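Local structure of sulfate adenylyltransferase, adenylylsulfate kinase (Thiobacillus denitrificans, 3CR8) at residues P33-D38 with I84-R89; E44-M49 with A137-P142; A94-G99 with L115-V120; M111-T116 with G131-A136. The protein phosphorylates adenosine 5'-phosphosulfate with ATP to give 3'-phosphoadenylyl sulfate as a hexameric APS kinase whose ATP sulfurylase-like part has no sulfurylase activity. All blocks are in the same frame, centred on the assembly; numbering follows the deposited sequence.

Interaction 1: residues P33-D38 with I84-R89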
loop_
_atom_site.group_PDB
_atom_site.type_symbol
_atom_site.label_atom_id
_atom_site.label_comp_id
_atom_site.label_asym_id
_atom_site.label_seq_id
_atom_site.Cartn_x
_atom_site.Cartn_y
_atom_site.Cartn_z
ATOM N N PRO A 33 57.244 -32.513 9.174
ATOM C CA PRO A 33 57.224 -31.061 9.390
ATOM C C PRO A 33 55.945 -30.504 8.778
ATOM O O PRO A 33 55.432 -31.097 7.823
ATOM C CB PRO A 33 58.417 -30.560 8.571
ATOM C CG PRO A 33 59.090 -31.781 8.029
ATOM C CD PRO A 33 58.107 -32.878 8.049
ATOM N N SER A 34 55.432 -29.396 9.293
ATOM C CA SER A 34 54.135 -28.912 8.826
ATOM C C SER A 34 54.094 -27.425 8.549
ATOM O O SER A 34 54.639 -26.625 9.310
ATOM C CB SER A 34 53.034 -29.244 9.824
ATOM O OG SER A 34 53.204 -28.489 11.000
ATOM N N LEU A 35 53.421 -27.074 7.451
ATOM C CA LEU A 35 53.140 -25.683 7.087
ATOM C C LEU A 35 51.667 -25.300 7.287
ATOM O O LEU A 35 50.780 -25.963 6.769
ATOM C CB LEU A 35 53.538 -25.436 5.635
ATOM C CG LEU A 35 53.509 -23.968 5.226
ATOM C CD1 LEU A 35 54.267 -23.114 6.203
ATOM C CD2 LEU A 35 54.103 -23.833 3.878
ATOM N N ASP A 36 51.415 -24.241 8.051
ATOM C CA ASP A 36 50.058 -23.716 8.221
ATOM C C ASP A 36 49.794 -22.681 7.133
ATOM O O ASP A 36 50.409 -21.617 7.136
ATOM C CB ASP A 36 49.866 -23.083 9.610
ATOM C CG ASP A 36 49.690 -24.108 10.708
ATOM O OD1 ASP A 36 49.875 -23.733 11.887
ATOM O OD2 ASP A 36 49.361 -25.282 10.402
ATOM N N LEU A 37 48.896 -22.991 6.202
ATOM C CA LEU A 37 48.631 -22.090 5.083
ATOM C C LEU A 37 47.782 -20.885 5.456
ATOM O O LEU A 37 46.881 -20.990 6.289
ATOM C CB LEU A 37 47.951 -22.831 3.939
ATOM C CG LEU A 37 48.837 -23.325 2.797
ATOM C CD1 LEU A 37 50.259 -23.513 3.286
ATOM C CD2 LEU A 37 48.270 -24.607 2.192
ATOM N N ASP A 38 48.072 -19.738 4.837
ATOM C CA ASP A 38 47.158 -18.591 4.920
ATOM C C ASP A 38 45.916 -18.808 4.034
ATOM O O ASP A 38 45.894 -19.698 3.192
ATOM C CB ASP A 38 47.866 -17.253 4.650
ATOM C CG ASP A 38 48.460 -17.155 3.248
ATOM O OD1 ASP A 38 47.880 -17.724 2.299
ATOM O OD2 ASP A 38 49.504 -16.476 3.097
ATOM N N ILE A 84 51.094 -21.594 -11.187
ATOM C CA ILE A 84 50.434 -22.056 -9.959
ATOM C C ILE A 84 51.480 -22.416 -8.924
ATOM O O ILE A 84 52.284 -23.309 -9.130
ATOM C CB ILE A 84 49.523 -23.259 -10.168
ATOM C CG1 ILE A 84 48.593 -23.043 -11.365
ATOM C CG2 ILE A 84 48.728 -23.491 -8.893
ATOM C CD1 ILE A 84 47.700 -21.816 -11.231
ATOM N N THR A 85 51.479 -21.702 -7.810
ATOM C CA THR A 85 52.534 -21.883 -6.841
ATOM C C THR A 85 52.031 -21.650 -5.412
ATOM O O THR A 85 51.095 -20.853 -5.193
ATOM C CB THR A 85 53.744 -20.984 -7.185
ATOM O OG1 THR A 85 54.896 -21.420 -6.458
ATOM C CG2 THR A 85 53.449 -19.551 -6.863
ATOM N N LEU A 86 52.661 -22.360 -4.463
ATOM C CA LEU A 86 52.312 -22.326 -3.040
ATOM C C LEU A 86 53.341 -21.487 -2.267
ATOM O O LEU A 86 54.527 -21.701 -2.414
ATOM C CB LEU A 86 52.250 -23.753 -2.527
ATOM C CG LEU A 86 51.533 -24.131 -1.243
ATOM C CD1 LEU A 86 52.478 -23.930 -0.071
ATOM C CD2 LEU A 86 50.226 -23.359 -1.080
ATOM N N THR A 87 52.863 -20.548 -1.458
ATOM C CA THR A 87 53.744 -19.688 -0.677
ATOM C C THR A 87 53.500 -19.860 0.819
ATOM O O THR A 87 52.622 -20.617 1.232
ATOM C CB THR A 87 53.563 -18.206 -1.050
ATOM O OG1 THR A 87 52.211 -17.805 -0.790
ATOM C CG2 THR A 87 53.878 -17.984 -2.521
ATOM N N SER A 88 54.284 -19.152 1.626
ATOM C CA SER A 88 54.156 -19.224 3.077
ATOM C C SER A 88 55.184 -18.134 3.364
ATOM O O SER A 88 55.996 -17.792 2.506
ATOM C CB SER A 88 54.080 -20.681 3.536
ATOM O OG SER A 88 53.955 -20.765 4.945
ATOM N N ARG A 89 55.142 -17.594 4.578
ATOM C CA ARG A 89 56.069 -16.544 4.981
ATOM C C ARG A 89 56.432 -17.169 6.324
ATOM O O ARG A 89 56.267 -16.547 7.373
ATOM C CB ARG A 89 55.595 -15.102 5.183
ATOM C CG ARG A 89 54.327 -14.976 6.011
ATOM C CD ARG A 89 53.168 -15.713 5.360
ATOM N NE ARG A 89 51.940 -15.599 6.142
ATOM C CZ ARG A 89 51.842 -14.932 7.286
ATOM N NH1 ARG A 89 52.902 -14.314 7.788
ATOM N NH2 ARG A 89 50.684 -14.882 7.931
#
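The carboxylate of D38 and the guanidinium of R89 lie nearly coplanar, their planes 26° apart, and the D38 carboxylate meets the guanidinium obliquely. D38 OD2 and R89 NE are 4.0 Å apart, a long salt bridge that is likely to contribute mainly charge attraction. The other carboxylate oxygen, OD1, caps the backbone N of Q41, so D38 serves as the N-cap of helix 39-50, with its CG tucked between the backbone N and the carbonyl carbon; T87 N donates a hydrogen bond to Q41 OE1. Both segments belong to the curled mixed sheet of the PUA-like domain. Strand 34-36 pairs with strand 101-105 and the weakly bonded strand 86-88 with strand 126-135, and the two cross at 84°, so side chains rather than backbone bonds join them. L37 and L86 meet tip to tip, with L37 CD2 4.0 Å from L86 CD2. L35, its CG anti to the backbone N, sends CD2 to within 4.3 Å of L86 CD1 and also packs on L93 and L129. An alanine at L35 would lose CG and both methyls and would probably loosen the packing on L86 and L129 where the strands cross.

Interaction 2: residues E44-M49 with A137-P142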
loop_
_atom_site.group_PDB
_atom_site.type_symbol
_atom_site.label_atom_id
_atom_site.label_comp_id
_atom_site.label_asym_id
_atom_site.label_seq_id
_atom_site.Cartn_x
_atom_site.Cartn_y
_atom_site.Cartn_z
ATOM N N GLU A 44 44.221 -21.711 -3.359
ATOM C CA GLU A 44 45.065 -22.274 -4.406
ATOM C C GLU A 44 45.154 -23.813 -4.237
ATOM O O GLU A 44 44.967 -24.581 -5.195
ATOM C CB GLU A 44 46.454 -21.627 -4.335
ATOM C CG GLU A 44 47.114 -21.378 -5.649
ATOM C CD GLU A 44 46.193 -20.666 -6.631
ATOM O OE1 GLU A 44 45.235 -21.292 -7.123
ATOM O OE2 GLU A 44 46.429 -19.479 -6.931
ATOM N N LEU A 45 45.426 -24.260 -3.009
ATOM C CA LEU A 45 45.487 -25.683 -2.736
ATOM C C LEU A 45 44.178 -26.353 -3.086
ATOM O O LEU A 45 44.161 -27.325 -3.820
ATOM C CB LEU A 45 45.856 -25.972 -1.277
ATOM C CG LEU A 45 45.839 -27.467 -0.911
ATOM C CD1 LEU A 45 46.807 -28.194 -1.768
ATOM C CD2 LEU A 45 46.125 -27.721 0.552
ATOM N N GLU A 46 43.076 -25.832 -2.573
ATOM C CA GLU A 46 41.763 -26.398 -2.868
ATOM C C GLU A 46 41.448 -26.428 -4.376
ATOM O O GLU A 46 40.927 -27.409 -4.923
ATOM C CB GLU A 46 40.702 -25.605 -2.140
ATOM C CG GLU A 46 39.345 -26.178 -2.269
ATOM C CD GLU A 46 38.322 -25.349 -1.543
ATOM O OE1 GLU A 46 38.725 -24.414 -0.819
ATOM O OE2 GLU A 46 37.112 -25.619 -1.707
ATOM N N MET A 47 41.761 -25.337 -5.055
ATOM C CA MET A 47 41.612 -25.308 -6.495
ATOM C C MET A 47 42.413 -26.447 -7.130
ATOM O O MET A 47 41.924 -27.161 -8.019
ATOM C CB MET A 47 42.056 -23.956 -7.074
ATOM C CG MET A 47 41.163 -22.775 -6.717
ATOM S SD MET A 47 39.752 -22.623 -7.811
ATOM C CE MET A 47 38.750 -23.983 -7.253
ATOM N N LEU A 48 43.654 -26.618 -6.683
ATOM C CA LEU A 48 44.513 -27.605 -7.312
ATOM C C LEU A 48 44.047 -29.000 -6.920
ATOM O O LEU A 48 43.864 -29.891 -7.749
ATOM C CB LEU A 48 45.955 -27.395 -6.896
ATOM C CG LEU A 48 46.849 -28.533 -7.366
ATOM C CD1 LEU A 48 47.333 -28.207 -8.770
ATOM C CD2 LEU A 48 48.001 -28.712 -6.403
ATOM N N MET A 49 43.805 -29.160 -5.635
ATOM C CA MET A 49 43.442 -30.455 -5.084
ATOM C C MET A 49 42.194 -30.975 -5.761
ATOM O O MET A 49 41.895 -32.150 -5.700
ATOM C CB MET A 49 43.198 -30.317 -3.578
ATOM C CG MET A 49 43.538 -31.522 -2.803
ATOM S SD MET A 49 44.189 -31.014 -1.253
ATOM C CE MET A 49 42.993 -29.791 -0.714
ATOM N N ALA A 137 42.053 -34.080 3.043
ATOM C CA ALA A 137 40.853 -33.304 3.280
ATOM C C ALA A 137 40.897 -31.972 2.546
ATOM O O ALA A 137 41.972 -31.465 2.242
ATOM C CB ALA A 137 40.698 -33.047 4.751
ATOM N N LEU A 138 39.719 -31.407 2.270
ATOM C CA LEU A 138 39.613 -30.047 1.750
ATOM C C LEU A 138 39.456 -29.042 2.885
ATOM O O LEU A 138 38.961 -29.369 3.956
ATOM C CB LEU A 138 38.416 -29.895 0.808
ATOM C CG LEU A 138 38.056 -31.003 -0.170
ATOM C CD1 LEU A 138 37.541 -32.251 0.582
ATOM C CD2 LEU A 138 36.991 -30.468 -1.076
ATOM N N PRO A 139 39.863 -27.795 2.642
ATOM C CA PRO A 139 39.627 -26.765 3.655
ATOM C C PRO A 139 38.216 -26.835 4.214
ATOM O O PRO A 139 37.254 -26.925 3.452
ATOM C CB PRO A 139 39.832 -25.468 2.874
ATOM C CG PRO A 139 40.841 -25.840 1.834
ATOM C CD PRO A 139 40.533 -27.250 1.446
ATOM N N PRO A 140 38.084 -26.807 5.549
ATOM C CA PRO A 140 36.742 -26.883 6.128
ATOM C C PRO A 140 35.916 -25.663 5.740
ATOM O O PRO A 140 36.386 -24.536 5.844
ATOM C CB PRO A 140 37.010 -26.906 7.635
ATOM C CG PRO A 140 38.453 -27.237 7.778
ATOM C CD PRO A 140 39.111 -26.633 6.584
ATOM N N HIS A 141 34.701 -25.905 5.270
ATOM C CA HIS A 141 33.800 -24.835 4.880
ATOM C C HIS A 141 32.431 -25.106 5.480
ATOM O O HIS A 141 31.601 -25.742 4.848
ATOM C CB HIS A 141 33.636 -24.795 3.355
ATOM C CG HIS A 141 34.832 -24.295 2.604
ATOM N ND1 HIS A 141 35.452 -23.092 2.891
ATOM C CD2 HIS A 141 35.495 -24.814 1.541
ATOM C CE1 HIS A 141 36.463 -22.912 2.059
ATOM N NE2 HIS A 141 36.507 -23.941 1.227
ATOM N N PRO A 142 32.178 -24.629 6.701
ATOM C CA PRO A 142 30.879 -24.862 7.330
ATOM C C PRO A 142 29.780 -24.113 6.591
ATOM O O PRO A 142 28.626 -24.526 6.551
ATOM C CB PRO A 142 31.066 -24.237 8.713
ATOM C CG PRO A 142 32.527 -24.151 8.898
ATOM C CD PRO A 142 33.068 -23.857 7.571
#
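E46 leaves helix 39-50 with CG anti to its backbone N (chi1 -174°) and stays extended beyond CG, so its carboxylate reaches out from the helix toward the loop. H141 turns to meet it with CG anti to its own carbonyl carbon (chi1 -72°), and the two side chains come together tip to tip. H141 NE2 donates to E46 OE1 over 3.1 Å at 172°, almost straight; the oxygen lies in the ring plane and uses its syn lone pair. One face of the imidazole carries P139 O, offset toward the rim. The P139 ring crosses the E46 chain obliquely, with P139 CD 3.9 Å from E46 CB and P139 CG 3.7 Å from E46 OE1. One turn on, M49 bends its chain so that CE lies 4.1 Å from P139 CD and 3.5 Å from A137 O. An alanine at E46 would remove the acceptor for H141 and would probably let the loop around P139 and H141 shift away from the helix. L112 covers P139 from the sheet side. A His-carboxylate hydrogen bond thus ties the proline-rich loop after strand 126-135 to helix 39-50 of the PUA-like domain.

Interaction 3: residues A94-G99 with L115-V120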
loop_
_atom_site.group_PDB
_atom_site.type_symbol
_atom_site.label_atom_id
_atom_site.label_comp_id
_atom_site.label_asym_id
_atom_site.label_seq_id
_atom_site.Cartn_x
_atom_site.Cartn_y
_atom_site.Cartn_z
ATOM N N ALA A 94 62.907 -22.082 5.594
ATOM C CA ALA A 94 64.271 -21.887 5.127
ATOM C C ALA A 94 65.092 -23.164 5.210
ATOM O O ALA A 94 65.862 -23.468 4.312
ATOM C CB ALA A 94 64.944 -20.768 5.901
ATOM N N ASP A 95 64.909 -24.006 6.193
ATOM C CA ASP A 95 65.735 -25.194 6.156
ATOM C C ASP A 95 65.058 -26.468 5.663
ATOM O O ASP A 95 65.260 -27.524 6.226
ATOM C CB ASP A 95 66.432 -25.403 7.491
ATOM C CG ASP A 95 65.501 -25.328 8.626
ATOM O OD1 ASP A 95 65.605 -24.418 9.455
ATOM O OD2 ASP A 95 64.637 -26.192 8.683
ATOM N N ARG A 96 64.297 -26.377 4.581
ATOM C CA ARG A 96 63.525 -27.512 4.080
ATOM C C ARG A 96 63.939 -27.804 2.663
ATOM O O ARG A 96 64.259 -26.886 1.958
ATOM C CB ARG A 96 62.046 -27.148 4.127
ATOM C CG ARG A 96 61.130 -28.257 4.557
ATOM C CD ARG A 96 60.215 -27.845 5.672
ATOM N NE ARG A 96 60.895 -27.982 6.943
ATOM C CZ ARG A 96 61.793 -28.915 7.194
ATOM N NH1 ARG A 96 62.147 -29.768 6.254
ATOM N NH2 ARG A 96 62.361 -28.964 8.376
ATOM N N ARG A 97 63.956 -29.061 2.237
ATOM C CA ARG A 97 64.459 -29.382 0.895
ATOM C C ARG A 97 63.782 -30.458 0.075
ATOM O O ARG A 97 63.208 -31.389 0.578
ATOM C CB ARG A 97 65.967 -29.615 0.885
ATOM C CG ARG A 97 66.621 -29.600 2.232
ATOM C CD ARG A 97 67.142 -30.943 2.617
ATOM N NE ARG A 97 67.310 -31.016 4.055
ATOM C CZ ARG A 97 68.357 -30.542 4.698
ATOM N NH1 ARG A 97 69.333 -29.969 4.012
ATOM N NH2 ARG A 97 68.410 -30.646 6.019
ATOM N N PRO A 98 63.866 -30.287 -1.225
ATOM C CA PRO A 98 63.268 -31.198 -2.168
ATOM C C PRO A 98 63.344 -32.574 -1.623
ATOM O O PRO A 98 64.236 -32.835 -0.885
ATOM C CB PRO A 98 64.206 -31.053 -3.338
ATOM C CG PRO A 98 64.490 -29.648 -3.303
ATOM C CD PRO A 98 64.880 -29.483 -1.896
ATOM N N GLY A 99 62.427 -33.448 -1.970
ATOM C CA GLY A 99 62.449 -34.786 -1.432
ATOM C C GLY A 99 61.699 -34.892 -0.129
ATOM O O GLY A 99 60.900 -35.777 0.044
ATOM N N LEU A 115 52.610 -32.380 0.690
ATOM C CA LEU A 115 53.388 -31.937 -0.451
ATOM C C LEU A 115 54.716 -32.683 -0.481
ATOM O O LEU A 115 55.443 -32.734 0.512
ATOM C CB LEU A 115 53.645 -30.436 -0.342
ATOM C CG LEU A 115 54.606 -29.820 -1.348
ATOM C CD1 LEU A 115 54.148 -30.115 -2.743
ATOM C CD2 LEU A 115 54.752 -28.334 -1.139
ATOM N N THR A 116 55.024 -33.276 -1.621
ATOM C CA THR A 116 56.301 -33.929 -1.806
ATOM C C THR A 116 57.224 -32.920 -2.516
ATOM O O THR A 116 57.062 -32.671 -3.709
ATOM C CB THR A 116 56.113 -35.256 -2.615
ATOM O OG1 THR A 116 54.941 -35.953 -2.152
ATOM C CG2 THR A 116 57.310 -36.173 -2.490
ATOM N N LEU A 117 58.170 -32.326 -1.787
ATOM C CA LEU A 117 58.969 -31.214 -2.313
ATOM C C LEU A 117 59.791 -31.476 -3.599
ATOM O O LEU A 117 60.686 -32.318 -3.609
ATOM C CB LEU A 117 59.875 -30.666 -1.216
ATOM C CG LEU A 117 59.123 -29.949 -0.102
ATOM C CD1 LEU A 117 60.029 -29.252 0.912
ATOM C CD2 LEU A 117 58.183 -28.961 -0.717
ATOM N N SER A 118 59.474 -30.747 -4.675
ATOM C CA SER A 118 60.278 -30.697 -5.913
ATOM C C SER A 118 61.363 -29.630 -5.833
ATOM O O SER A 118 62.502 -29.866 -6.227
ATOM C CB SER A 118 59.428 -30.304 -7.111
ATOM O OG SER A 118 58.660 -31.366 -7.617
ATOM N N ASP A 119 60.990 -28.445 -5.351
ATOM C CA ASP A 119 61.859 -27.280 -5.373
ATOM C C ASP A 119 61.466 -26.367 -4.224
ATOM O O ASP A 119 60.302 -26.328 -3.844
ATOM C CB ASP A 119 61.695 -26.559 -6.706
ATOM C CG ASP A 119 62.800 -25.563 -6.984
ATOM O OD1 ASP A 119 63.572 -25.216 -6.047
ATOM O OD2 ASP A 119 62.886 -25.126 -8.156
ATOM N N VAL A 120 62.434 -25.642 -3.665
ATOM C CA VAL A 120 62.159 -24.696 -2.595
ATOM C C VAL A 120 63.066 -23.493 -2.747
ATOM O O VAL A 120 64.287 -23.638 -2.814
ATOM C CB VAL A 120 62.443 -25.281 -1.215
ATOM C CG1 VAL A 120 62.245 -24.208 -0.154
ATOM C CG2 VAL A 120 61.592 -26.527 -0.949
#
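This is a surface contact in which an irregular loop packs against a strand corner of the mixed sheet of the PUA-like domain. Segment 94-99 leads into strand 101-105; in segment 115-120 the chain leaves strand 111-117, turns at S118 and continues into strand 119-123. One backbone hydrogen bond joins the two: G99 N donates to L117 O over 2.6 Å at 164°, in the carbonyl plane and on a lone pair. It lies next to the backbone bond between L117 and E100. G99 has a positive phi of 88°, and at its backbone angles a CB would press on the carbonyl O of P98. L117 is the main apolar element, its CG anti to the carbonyl carbon. Its CD1 lies 3.9 Å from CG of R96, whose side chain crosses it at about a right angle, and 3.8 Å from R97 O. The charged end of R96 leads away to a salt bridge with E100, while D95 OD2 lies well out of the R96 guanidinium plane, so that pair probably acts through charge only. V120 turns both methyls to the loop backbone, CG1 lying 4.0 Å from R96 O. At the corner the P98 ring lies over the backbone of S118, with P98 CG 3.5 Å from S118 O.

Interaction 4: residues M111-T116 with G131-A136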
loop_
_atom_site.group_PDB
_atom_site.type_symbol
_atom_site.label_atom_id
_atom_site.label_comp_id
_atom_site.label_asym_id
_atom_site.label_seq_id
_atom_site.Cartn_x
_atom_site.Cartn_y
_atom_site.Cartn_z
ATOM N N MET A 111 44.758 -30.856 8.964
ATOM C CA MET A 111 45.600 -31.379 7.912
ATOM C C MET A 111 44.829 -31.552 6.613
ATOM O O MET A 111 43.713 -32.096 6.615
ATOM C CB MET A 111 46.209 -32.703 8.379
ATOM C CG MET A 111 46.148 -33.822 7.389
ATOM S SD MET A 111 47.582 -33.808 6.361
ATOM C CE MET A 111 47.153 -35.201 5.321
ATOM N N LEU A 112 45.453 -31.104 5.513
ATOM C CA LEU A 112 44.842 -31.078 4.174
ATOM C C LEU A 112 45.491 -32.019 3.157
ATOM O O LEU A 112 44.817 -32.715 2.389
ATOM C CB LEU A 112 44.881 -29.664 3.599
ATOM C CG LEU A 112 44.258 -28.546 4.419
ATOM C CD1 LEU A 112 44.676 -27.182 3.908
ATOM C CD2 LEU A 112 42.773 -28.695 4.397
ATOM N N ALA A 113 46.809 -32.021 3.131
ATOM C CA ALA A 113 47.510 -32.786 2.120
ATOM C C ALA A 113 48.975 -32.866 2.481
ATOM O O ALA A 113 49.458 -32.046 3.263
ATOM C CB ALA A 113 47.342 -32.116 0.753
ATOM N N ILE A 114 49.683 -33.851 1.933
ATOM C CA ILE A 114 51.139 -33.792 1.996
ATOM C C ILE A 114 51.747 -33.390 0.631
ATOM O O ILE A 114 51.410 -33.948 -0.436
ATOM C CB ILE A 114 51.823 -35.058 2.675
ATOM C CG1 ILE A 114 51.940 -36.224 1.709
ATOM C CG2 ILE A 114 51.078 -35.510 3.925
ATOM C CD1 ILE A 114 53.032 -36.052 0.659
ATOM N N LEU A 115 52.610 -32.380 0.690
ATOM C CA LEU A 115 53.388 -31.937 -0.451
ATOM C C LEU A 115 54.716 -32.683 -0.481
ATOM O O LEU A 115 55.443 -32.734 0.512
ATOM C CB LEU A 115 53.645 -30.436 -0.342
ATOM C CG LEU A 115 54.606 -29.820 -1.348
ATOM C CD1 LEU A 115 54.148 -30.115 -2.743
ATOM C CD2 LEU A 115 54.752 -28.334 -1.139
ATOM N N THR A 116 55.024 -33.276 -1.621
ATOM C CA THR A 116 56.301 -33.929 -1.806
ATOM C C THR A 116 57.224 -32.920 -2.516
ATOM O O THR A 116 57.062 -32.671 -3.709
ATOM C CB THR A 116 56.113 -35.256 -2.615
ATOM O OG1 THR A 116 54.941 -35.953 -2.152
ATOM C CG2 THR A 116 57.310 -36.173 -2.490
ATOM N N GLY A 131 56.022 -29.312 -5.936
ATOM C CA GLY A 131 55.971 -30.750 -5.829
ATOM C C GLY A 131 54.574 -31.298 -6.033
ATOM O O GLY A 131 53.589 -30.552 -5.977
ATOM N N GLU A 132 54.499 -32.608 -6.266
ATOM C CA GLU A 132 53.239 -33.318 -6.340
ATOM C C GLU A 132 52.488 -33.230 -5.025
ATOM O O GLU A 132 53.083 -33.106 -3.956
ATOM C CB GLU A 132 53.488 -34.765 -6.694
ATOM C CG GLU A 132 54.113 -34.934 -8.051
ATOM C CD GLU A 132 53.246 -34.395 -9.138
ATOM O OE1 GLU A 132 52.035 -34.664 -9.122
ATOM O OE2 GLU A 132 53.766 -33.687 -10.017
ATOM N N VAL A 133 51.170 -33.278 -5.099
ATOM C CA VAL A 133 50.357 -33.109 -3.906
ATOM C C VAL A 133 49.490 -34.340 -3.712
ATOM O O VAL A 133 48.967 -34.872 -4.680
ATOM C CB VAL A 133 49.469 -31.845 -4.004
ATOM C CG1 VAL A 133 48.510 -31.771 -2.833
ATOM C CG2 VAL A 133 50.331 -30.611 -4.060
ATOM N N GLU A 134 49.375 -34.812 -2.469
ATOM C CA GLU A 134 48.441 -35.893 -2.140
ATOM C C GLU A 134 47.518 -35.381 -1.064
ATOM O O GLU A 134 47.966 -35.071 0.044
ATOM C CB GLU A 134 49.153 -37.161 -1.639
ATOM C CG GLU A 134 49.941 -37.934 -2.686
ATOM C CD GLU A 134 50.988 -38.873 -2.076
ATOM O OE1 GLU A 134 51.725 -38.458 -1.158
ATOM O OE2 GLU A 134 51.098 -40.028 -2.526
ATOM N N GLY A 135 46.230 -35.307 -1.390
ATOM C CA GLY A 135 45.245 -34.749 -0.484
ATOM C C GLY A 135 44.462 -35.703 0.401
ATOM O O GLY A 135 44.052 -36.791 -0.017
ATOM N N ALA A 136 44.245 -35.269 1.636
ATOM C CA ALA A 136 43.439 -36.012 2.605
ATOM C C ALA A 136 42.058 -35.383 2.766
ATOM O O ALA A 136 41.042 -36.060 2.648
ATOM C CB ALA A 136 44.147 -36.043 3.952
#
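Strands 111-117 and 126-135 form an antiparallel ladder in the PUA-like domain, with a classic beta bulge on the flank of strand 111-117 that pairs with strand 101-105, where L112 and A113 both face L104. I114 and E134 make a hydrogen-bonded pair: I114 N reaches E134 O over 2.8 Å, and E134 N reaches I114 O over 3.0 Å, both in the carbonyl plane. Toward the far end T116 N lies nearly on the C=O axis of E132, 3.0 Å from its O at 175°. At the bulge A136 N donates to L112 O over 2.7 Å, approaching from above the carbonyl plane. On one face A113, L115 and V133 pack together, with A113 CB 3.8 Å from V133 CG1 and L115 CD1 4.1 Å from V133 CG2. On the other, I114 and E134 run side by side, pointing the same way, so that I114 CD1 lies 3.3 Å from E134 OE1. The carboxylate has two charged partners, R101 through OE1 and K21 through OE2, which would probably keep it ionised. Helix 39-50 covers the A113 and V133 face with L45, L48 and M49, whereas helix 22-30 lies against M111 and I114 with L25.

All four contacts lie within the PUA-like domain, with centres 11 to 21 Å apart. The segments of interactions 1 and 2 alternate along the chain; interaction 1 closes before interactions 3 and 4 open, and both of these fall between the two segments of interaction 2. Interactions 3 and 4 share L115 and T116 on strand 111-117; interaction 1 reaches the same mixed sheet through strands 34-36 and 86-88. Helix 39-50 carries one side of interaction 2 and meets interaction 1 where L37 packs on L45. Segment 137-142 of interaction 2 follows directly on segment 131-136 of interaction 4, and a probable hydrogen bond links A137 N to L112 O. The contacts thus join the sheet, helix 39-50 and the loop after strand 126-135, away from the predicted ATP site.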